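Local coordinates for protein amidohydrolase (Staphylococcus aureus, PDB 3NUR) that probably hydrolyses carbon–nitrogen bonds other than peptide bonds, as a metal-dependent TIM-barrel amidohydrolase that carries a calcium ion in this crystal, at residues W224-D227 with V228-A232. Residues are numbered along the deposited sequence; the frame is centred on the assembly and turned at random.
Sequences WHID and VGIHA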
loop_
_atom_site.group_PDB
_atom_site.type_symbol
_atom_site.label_atom_id
_atom_site.label_comp_id
_atom_site.label_asym_id
_atom_site.label_seq_id
_atom_site.Cartn_x
_atom_site.Cartn_y
_atom_site.Cartn_z
ATOM N N TRP A 224 0.133 -13.570 -4.161
ATOM C CA TRP A 224 0.540 -12.193 -4.414
ATOM C C TRP A 224 0.991 -11.455 -3.162
ATOM O O TRP A 224 1.680 -10.444 -3.257
ATOM C CB TRP A 224 -0.405 -11.440 -5.355
ATOM C CG TRP A 224 -1.778 -11.072 -4.846
ATOM C CD1 TRP A 224 -2.146 -10.822 -3.558
ATOM C CD2 TRP A 224 -2.876 -10.651 -5.666
ATOM N NE1 TRP A 224 -3.432 -10.328 -3.518
ATOM C CE2 TRP A 224 -3.904 -10.214 -4.799
ATOM C CE3 TRP A 224 -3.097 -10.620 -7.055
ATOM C CZ2 TRP A 224 -5.153 -9.776 -5.275
ATOM C CZ3 TRP A 224 -4.339 -10.207 -7.523
ATOM C CH2 TRP A 224 -5.344 -9.775 -6.643
ATOM N N HIS A 225 0.666 -12.028 -1.991
ATOM C CA HIS A 225 1.095 -11.510 -0.683
ATOM C C HIS A 225 2.552 -11.933 -0.441
ATOM O O HIS A 225 3.386 -11.115 -0.037
ATOM C CB HIS A 225 0.134 -12.008 0.409
ATOM C CG HIS A 225 -1.254 -11.491 0.165
ATOM N ND1 HIS A 225 -1.548 -10.148 0.288
ATOM C CD2 HIS A 225 -2.357 -12.142 -0.284
ATOM C CE1 HIS A 225 -2.828 -10.024 -0.057
ATOM N NE2 HIS A 225 -3.359 -11.200 -0.398
ATOM N N ILE A 226 2.873 -13.205 -0.743
ATOM C CA ILE A 226 4.251 -13.701 -0.667
ATOM C C ILE A 226 5.116 -12.802 -1.558
ATOM O O ILE A 226 6.172 -12.320 -1.127
ATOM C CB ILE A 226 4.301 -15.172 -1.169
ATOM C CG1 ILE A 226 3.603 -16.128 -0.183
ATOM C CG2 ILE A 226 5.734 -15.606 -1.518
ATOM C CD1 ILE A 226 4.360 -16.428 1.198
ATOM N N ASP A 227 4.622 -12.539 -2.788
ATOM C CA ASP A 227 5.333 -11.717 -3.760
ATOM C C ASP A 227 5.673 -10.295 -3.265
ATOM O O ASP A 227 6.836 -9.866 -3.351
ATOM C CB ASP A 227 4.544 -11.703 -5.065
ATOM C CG ASP A 227 5.234 -10.993 -6.186
ATOM O OD1 ASP A 227 5.844 -11.681 -7.032
ATOM O OD2 ASP A 227 5.087 -9.748 -6.277
ATOM N N VAL A 228 4.677 -9.571 -2.723
ATOM C CA VAL A 228 4.929 -8.203 -2.251
ATOM C C VAL A 228 5.888 -8.139 -1.048
ATOM O O VAL A 228 6.689 -7.207 -0.971
ATOM C CB VAL A 228 3.642 -7.359 -2.129
ATOM C CG1 VAL A 228 2.715 -7.946 -1.096
ATOM C CG2 VAL A 228 3.951 -5.893 -1.833
ATOM N N GLY A 229 5.862 -9.160 -0.182
ATOM C CA GLY A 229 6.787 -9.241 0.952
ATOM C C GLY A 229 8.212 -9.375 0.440
ATOM O O GLY A 229 9.128 -8.701 0.924
ATOM N N ILE A 230 8.405 -10.238 -0.577
ATOM C CA ILE A 230 9.727 -10.446 -1.188
ATOM C C ILE A 230 10.200 -9.133 -1.830
ATOM O O ILE A 230 11.364 -8.747 -1.656
ATOM C CB ILE A 230 9.687 -11.675 -2.148
ATOM C CG1 ILE A 230 9.533 -12.989 -1.325
ATOM C CG2 ILE A 230 10.909 -11.730 -3.094
ATOM C CD1 ILE A 230 9.252 -14.286 -2.151
ATOM N N HIS A 231 9.297 -8.424 -2.515
ATOM C CA HIS A 231 9.568 -7.144 -3.158
ATOM C C HIS A 231 10.021 -6.124 -2.096
ATOM O O HIS A 231 11.054 -5.494 -2.272
ATOM C CB HIS A 231 8.300 -6.630 -3.865
ATOM C CG HIS A 231 8.546 -5.508 -4.837
ATOM N ND1 HIS A 231 7.546 -5.069 -5.668
ATOM C CD2 HIS A 231 9.677 -4.801 -5.107
ATOM C CE1 HIS A 231 8.084 -4.109 -6.416
ATOM N NE2 HIS A 231 9.353 -3.891 -6.091
ATOM N N ALA A 232 9.295 -6.014 -0.969
ATOM C CA ALA A 232 9.692 -5.082 0.083
ATOM C C ALA A 232 11.094 -5.434 0.629
ATOM O O ALA A 232 11.877 -4.528 0.857
ATOM C CB ALA A 232 8.657 -5.056 1.206
HETATM O O HOH W 1 5.331 -7.167 -6.044
#
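Asp227 and His231, one helical turn apart, are linked twice. In the backbone, His231 N donates to Asp227 O at 3.0 Å; between the side chains, a water donates a hydrogen bond to Asp227 OD2 at 2.6 Å and also hydrogen-bonds His231 ND1 at 3.1 Å. The i to i+4 spacing puts both residues on one flank of the helix, and CG anti to the backbone N in each (chi1 -175° and -165°) turns the two side chains the same way, so that one water spans them. Asp227 OD2 also forms a salt bridge with Arg164, and His231 NE2 bonds to Leu170 N, so each group has a further partner besides the water.

Three further i to i+4 backbone bonds are regular alpha-helical ones: Val228 N to Trp224 O and Gly229 N to His225 O, both 3.2 Å, and Ile230 N to Ile226 O. Val228 CG1, set between its own N and carbonyl carbon, rests 3.4 Å from His225 O.

Apolar contact is slight: Ile226 CG2 touches Ile230 CD1 at 3.8 Å in one of two modelled Ile230 conformers.

Residues 224-232 lie in the N-terminal part of helix 223-237 in the TIM barrel. Val228 and His231 pack on Leu191 of strand 189-192, next to the calcium ligand His192, while Ile226 touches Phe257 in a loop.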